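Local coordinates for protein carbon monoxide oxidation system transcription regulator CooA-1 (Carboxydothermus hydrogenoformans, PDB 6CPB) that probably acts as a heme-containing, carbon-monoxide-sensing transcription factor that binds DNA, of which this chain is the heme domain, at residues Phe46-Leu57 with Ala81-Leu92. Residues are numbered along the deposited sequence; the frame is centred on the assembly and turned at random.
Sequences FLVKSGRVRVYL and AFIQAMEDTTIL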
loop_
_atom_site.group_PDB
_atom_site.type_symbol
_atom_site.label_atom_id
_atom_site.label_comp_id
_atom_site.label_asym_id
_atom_site.label_seq_id
_atom_site.Cartn_x
_atom_site.Cartn_y
_atom_site.Cartn_z
ATOM N N PHE A 46 -0.136 13.385 -3.093
ATOM C CA PHE A 46 -1.067 14.127 -3.927
ATOM C C PHE A 46 -2.409 13.426 -4.011
ATOM O O PHE A 46 -2.488 12.198 -4.038
ATOM C CB PHE A 46 -0.512 14.402 -5.330
ATOM C CG PHE A 46 -0.435 13.187 -6.207
ATOM C CD1 PHE A 46 0.681 12.375 -6.185
ATOM C CD2 PHE A 46 -1.493 12.853 -7.048
ATOM C CE1 PHE A 46 0.740 11.237 -7.000
ATOM C CE2 PHE A 46 -1.443 11.734 -7.847
ATOM C CZ PHE A 46 -0.330 10.927 -7.831
ATOM N N LEU A 47 -3.452 14.247 -4.068
ATOM C CA LEU A 47 -4.843 13.840 -4.135
ATOM C C LEU A 47 -5.404 14.303 -5.479
ATOM O O LEU A 47 -5.226 15.463 -5.849
ATOM C CB LEU A 47 -5.580 14.538 -2.971
ATOM C CG LEU A 47 -7.083 14.400 -2.824
ATOM C CD1 LEU A 47 -7.537 12.940 -2.915
ATOM C CD2 LEU A 47 -7.486 15.013 -1.489
ATOM N N VAL A 48 -6.074 13.405 -6.199
ATOM C CA VAL A 48 -6.750 13.782 -7.439
ATOM C C VAL A 48 -8.048 14.496 -7.076
ATOM O O VAL A 48 -8.995 13.880 -6.582
ATOM C CB VAL A 48 -7.017 12.572 -8.339
ATOM C CG1 VAL A 48 -7.647 13.029 -9.646
ATOM C CG2 VAL A 48 -5.734 11.811 -8.616
ATOM N N LYS A 49 -8.088 15.805 -7.304
ATOM C CA LYS A 49 -9.288 16.583 -7.026
ATOM C C LYS A 49 -10.320 16.439 -8.142
ATOM O O LYS A 49 -11.521 16.321 -7.882
ATOM C CB LYS A 49 -8.900 18.052 -6.833
ATOM C CG LYS A 49 -10.066 18.993 -6.596
ATOM C CD LYS A 49 -9.582 20.397 -6.290
ATOM C CE LYS A 49 -10.735 21.382 -6.185
ATOM N NZ LYS A 49 -10.228 22.715 -5.761
ATOM N N SER A 50 -9.865 16.451 -9.387
ATOM C CA SER A 50 -10.719 16.208 -10.540
ATOM C C SER A 50 -9.856 15.590 -11.626
ATOM O O SER A 50 -8.647 15.826 -11.681
ATOM C CB SER A 50 -11.377 17.497 -11.036
ATOM O OG SER A 50 -10.406 18.441 -11.424
ATOM N N GLY A 51 -10.481 14.792 -12.489
ATOM C CA GLY A 51 -9.765 14.117 -13.551
ATOM C C GLY A 51 -9.441 12.684 -13.206
ATOM O O GLY A 51 -10.188 12.021 -12.490
ATOM N N ARG A 52 -8.350 12.178 -13.765
ATOM C CA ARG A 52 -8.058 10.752 -13.718
ATOM C C ARG A 52 -6.600 10.598 -14.105
ATOM O O ARG A 52 -6.154 11.238 -15.064
ATOM C CB ARG A 52 -8.961 10.020 -14.710
ATOM C CG ARG A 52 -8.844 8.513 -14.665
ATOM C CD ARG A 52 -9.970 7.886 -15.457
ATOM N NE ARG A 52 -9.794 8.168 -16.873
ATOM C CZ ARG A 52 -9.719 7.259 -17.841
ATOM N NH1 ARG A 52 -9.833 5.964 -17.582
ATOM N NH2 ARG A 52 -9.544 7.668 -19.085
ATOM N N VAL A 53 -5.857 9.775 -13.364
ATOM C CA VAL A 53 -4.438 9.595 -13.638
ATOM C C VAL A 53 -4.089 8.115 -13.710
ATOM O O VAL A 53 -4.744 7.261 -13.106
ATOM C CB VAL A 53 -3.523 10.319 -12.627
ATOM C CG1 VAL A 53 -3.868 11.800 -12.539
ATOM C CG2 VAL A 53 -3.601 9.684 -11.278
ATOM N N ARG A 54 -3.025 7.831 -14.453
ATOM C CA ARG A 54 -2.511 6.487 -14.633
ATOM C C ARG A 54 -1.165 6.389 -13.943
ATOM O O ARG A 54 -0.277 7.203 -14.201
ATOM C CB ARG A 54 -2.371 6.198 -16.132
ATOM C CG ARG A 54 -1.995 4.769 -16.467
ATOM C CD ARG A 54 -2.016 4.513 -17.963
ATOM N NE ARG A 54 -0.980 5.261 -18.673
ATOM C CZ ARG A 54 0.196 4.766 -19.058
ATOM N NH1 ARG A 54 0.532 3.507 -18.816
ATOM N NH2 ARG A 54 1.047 5.543 -19.708
ATOM N N VAL A 55 -1.011 5.368 -13.109
ATOM C CA VAL A 55 0.252 5.045 -12.460
ATOM C C VAL A 55 0.862 3.896 -13.245
ATOM O O VAL A 55 0.179 2.903 -13.518
ATOM C CB VAL A 55 0.034 4.642 -10.992
ATOM C CG1 VAL A 55 1.355 4.363 -10.320
ATOM C CG2 VAL A 55 -0.725 5.729 -10.244
ATOM N N TYR A 56 2.132 4.023 -13.623
ATOM C CA TYR A 56 2.735 3.007 -14.475
ATOM C C TYR A 56 4.236 2.910 -14.245
ATOM O O TYR A 56 4.869 3.786 -13.638
ATOM C CB TYR A 56 2.430 3.280 -15.956
ATOM C CG TYR A 56 3.029 4.535 -16.542
ATOM C CD1 TYR A 56 2.412 5.766 -16.376
ATOM C CD2 TYR A 56 4.185 4.488 -17.295
ATOM C CE1 TYR A 56 2.935 6.909 -16.933
ATOM C CE2 TYR A 56 4.723 5.640 -17.866
ATOM C CZ TYR A 56 4.093 6.846 -17.682
ATOM O OH TYR A 56 4.618 8.007 -18.222
ATOM N N LEU A 57 4.794 1.802 -14.729
ATOM C CA LEU A 57 6.229 1.569 -14.744
ATOM C C LEU A 57 6.682 1.534 -16.196
ATOM O O LEU A 57 6.044 0.899 -17.030
ATOM C CB LEU A 57 6.551 0.229 -14.058
ATOM C CG LEU A 57 7.976 -0.343 -14.046
ATOM C CD1 LEU A 57 8.135 -1.354 -12.928
ATOM C CD2 LEU A 57 8.333 -1.065 -15.357
ATOM N N ALA A 81 7.467 5.114 -9.476
ATOM C CA ALA A 81 6.415 5.054 -10.479
ATOM C C ALA A 81 6.313 6.356 -11.262
ATOM O O ALA A 81 6.665 7.436 -10.775
ATOM C CB ALA A 81 5.073 4.772 -9.815
ATOM N N PHE A 82 5.792 6.230 -12.485
ATOM C CA PHE A 82 5.367 7.351 -13.300
ATOM C C PHE A 82 3.878 7.570 -13.098
ATOM O O PHE A 82 3.122 6.625 -12.866
ATOM C CB PHE A 82 5.561 7.036 -14.796
ATOM C CG PHE A 82 6.998 6.900 -15.249
ATOM C CD1 PHE A 82 7.715 5.735 -15.044
ATOM C CD2 PHE A 82 7.617 7.939 -15.920
ATOM C CE1 PHE A 82 9.038 5.627 -15.492
ATOM C CE2 PHE A 82 8.920 7.837 -16.350
ATOM C CZ PHE A 82 9.626 6.678 -16.147
ATOM N N ILE A 83 3.456 8.823 -13.229
ATOM C CA ILE A 83 2.050 9.193 -13.106
ATOM C C ILE A 83 1.710 10.139 -14.247
ATOM O O ILE A 83 2.378 11.162 -14.420
ATOM C CB ILE A 83 1.726 9.832 -11.742
ATOM C CG1 ILE A 83 2.061 8.862 -10.587
ATOM C CG2 ILE A 83 0.243 10.170 -11.665
ATOM C CD1 ILE A 83 3.256 9.228 -9.825
ATOM N N GLN A 84 0.667 9.797 -15.011
ATOM C CA GLN A 84 0.248 10.539 -16.197
ATOM C C GLN A 84 -1.238 10.882 -16.141
ATOM O O GLN A 84 -2.064 10.058 -15.752
ATOM C CB GLN A 84 0.527 9.700 -17.450
ATOM C CG GLN A 84 0.033 10.334 -18.742
ATOM C CD GLN A 84 0.275 9.452 -19.921
ATOM O OE1 GLN A 84 -0.058 8.267 -19.892
ATOM N NE2 GLN A 84 0.868 10.006 -20.965
ATOM N N ALA A 85 -1.585 12.090 -16.578
ATOM C CA ALA A 85 -2.990 12.480 -16.655
ATOM C C ALA A 85 -3.678 11.781 -17.828
ATOM O O ALA A 85 -3.177 11.801 -18.955
ATOM C CB ALA A 85 -3.097 13.991 -16.829
ATOM N N MET A 86 -4.844 11.200 -17.573
ATOM C CA MET A 86 -5.631 10.548 -18.614
ATOM C C MET A 86 -6.689 11.471 -19.196
ATOM O O MET A 86 -7.291 11.161 -20.229
ATOM C CB MET A 86 -6.289 9.285 -18.058
ATOM C CG MET A 86 -5.272 8.277 -17.582
ATOM S SD MET A 86 -5.974 6.698 -17.082
ATOM C CE MET A 86 -6.265 5.976 -18.686
ATOM N N GLU A 87 -6.918 12.597 -18.542
ATOM C CA GLU A 87 -7.792 13.674 -18.981
ATOM C C GLU A 87 -7.315 14.901 -18.220
ATOM O O GLU A 87 -6.454 14.799 -17.343
ATOM C CB GLU A 87 -9.249 13.371 -18.655
ATOM C CG GLU A 87 -9.461 13.079 -17.216
ATOM C CD GLU A 87 -10.563 12.092 -16.948
ATOM O OE1 GLU A 87 -10.549 11.014 -17.582
ATOM O OE2 GLU A 87 -11.401 12.383 -16.061
ATOM N N ASP A 88 -7.893 16.059 -18.514
ATOM C CA ASP A 88 -7.551 17.246 -17.744
ATOM C C ASP A 88 -7.776 16.957 -16.262
ATOM O O ASP A 88 -8.829 16.451 -15.866
ATOM C CB ASP A 88 -8.410 18.427 -18.190
ATOM C CG ASP A 88 -8.062 18.922 -19.586
ATOM O OD1 ASP A 88 -7.065 18.447 -20.181
ATOM O OD2 ASP A 88 -8.806 19.781 -20.095
ATOM N N THR A 89 -6.774 17.277 -15.444
ATOM C CA THR A 89 -6.722 16.852 -14.051
ATOM C C THR A 89 -6.236 17.994 -13.168
ATOM O O THR A 89 -5.340 18.748 -13.557
ATOM C CB THR A 89 -5.776 15.645 -13.943
ATOM O OG1 THR A 89 -6.362 14.521 -14.591
ATOM C CG2 THR A 89 -5.471 15.259 -12.509
ATOM N N THR A 90 -6.822 18.105 -11.979
ATOM C CA THR A 90 -6.308 18.968 -10.924
ATOM C C THR A 90 -5.950 18.105 -9.733
ATOM O O THR A 90 -6.724 17.233 -9.342
ATOM C CB THR A 90 -7.355 20.008 -10.507
ATOM O OG1 THR A 90 -7.640 20.852 -11.628
ATOM C CG2 THR A 90 -6.863 20.880 -9.361
ATOM N N ILE A 91 -4.785 18.374 -9.153
ATOM C CA ILE A 91 -4.353 17.705 -7.933
ATOM C C ILE A 91 -4.142 18.721 -6.822
ATOM O O ILE A 91 -3.902 19.908 -7.058
ATOM C CB ILE A 91 -3.079 16.865 -8.099
ATOM C CG1 ILE A 91 -1.840 17.761 -8.204
ATOM C CG2 ILE A 91 -3.222 15.901 -9.270
ATOM C CD1 ILE A 91 -0.531 16.996 -8.353
ATOM N N LEU A 92 -4.222 18.213 -5.594
ATOM C CA LEU A 92 -3.753 18.890 -4.391
ATOM C C LEU A 92 -2.561 18.098 -3.875
ATOM O O LEU A 92 -2.627 16.870 -3.811
ATOM C CB LEU A 92 -4.853 18.913 -3.322
ATOM C CG LEU A 92 -6.083 19.748 -3.667
ATOM C CD1 LEU A 92 -7.090 19.666 -2.532
ATOM C CD2 LEU A 92 -5.715 21.206 -3.949
HETATM O O HOH W 1 -10.190 18.130 -14.133
HETATM O O HOH W 2 -10.386 10.240 -20.065
#
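Tyr56 and Phe82 stand side by side as a hydrogen-bonded antiparallel pair in the beta roll of the cyclic nucleotide-binding fold, where segments 46-57 and 81-92 pair twice, 46-48 with 89-92 in one sheet and 52-57 with 82-85 in the other. The rings are near parallel but slid apart, so the closest touch is a CH-pi contact: Phe82 CB sits over the Tyr56 ring, 3.3 Å from its centroid. The other face of that ring carries the guanidinium of Arg54, whose NH2 lies above its centre. A flat aromatic suits this place because both its neighbours lie against a face. Arg54 runs alongside Gln84 and gives NH2 to Gln84 OE1 at 2.9 Å, within the guanidinium plane but above that of the amide; its NH1 pairs with Glu63 on strand 62-70. On the inner side, Ile83 CG2 meets Val53 CB at 3.9 Å and, from the opposite direction, Phe46 CZ, so branched and aromatic carbons fill the gap between the sheets. Nearer the bend, Arg52 is extended to CD and then turns at chi3 (68°), bringing NE to Glu87 OE1 at 3.0 Å, from above the carboxylate plane, while Met86 CE covers one guanidinium face. With an alanine here the guanidinium is gone, which would probably leave the Glu87 carboxylate without its charged mate and Met86 CE without the flat group it lies on. Gly51 fits because a CB would collide with Thr89 OG1 and Asp88 O. At the neighbouring classic beta bulge, Thr90 O accepts from both Lys49 N (2.8 Å) and Ser50 N (3.2 Å).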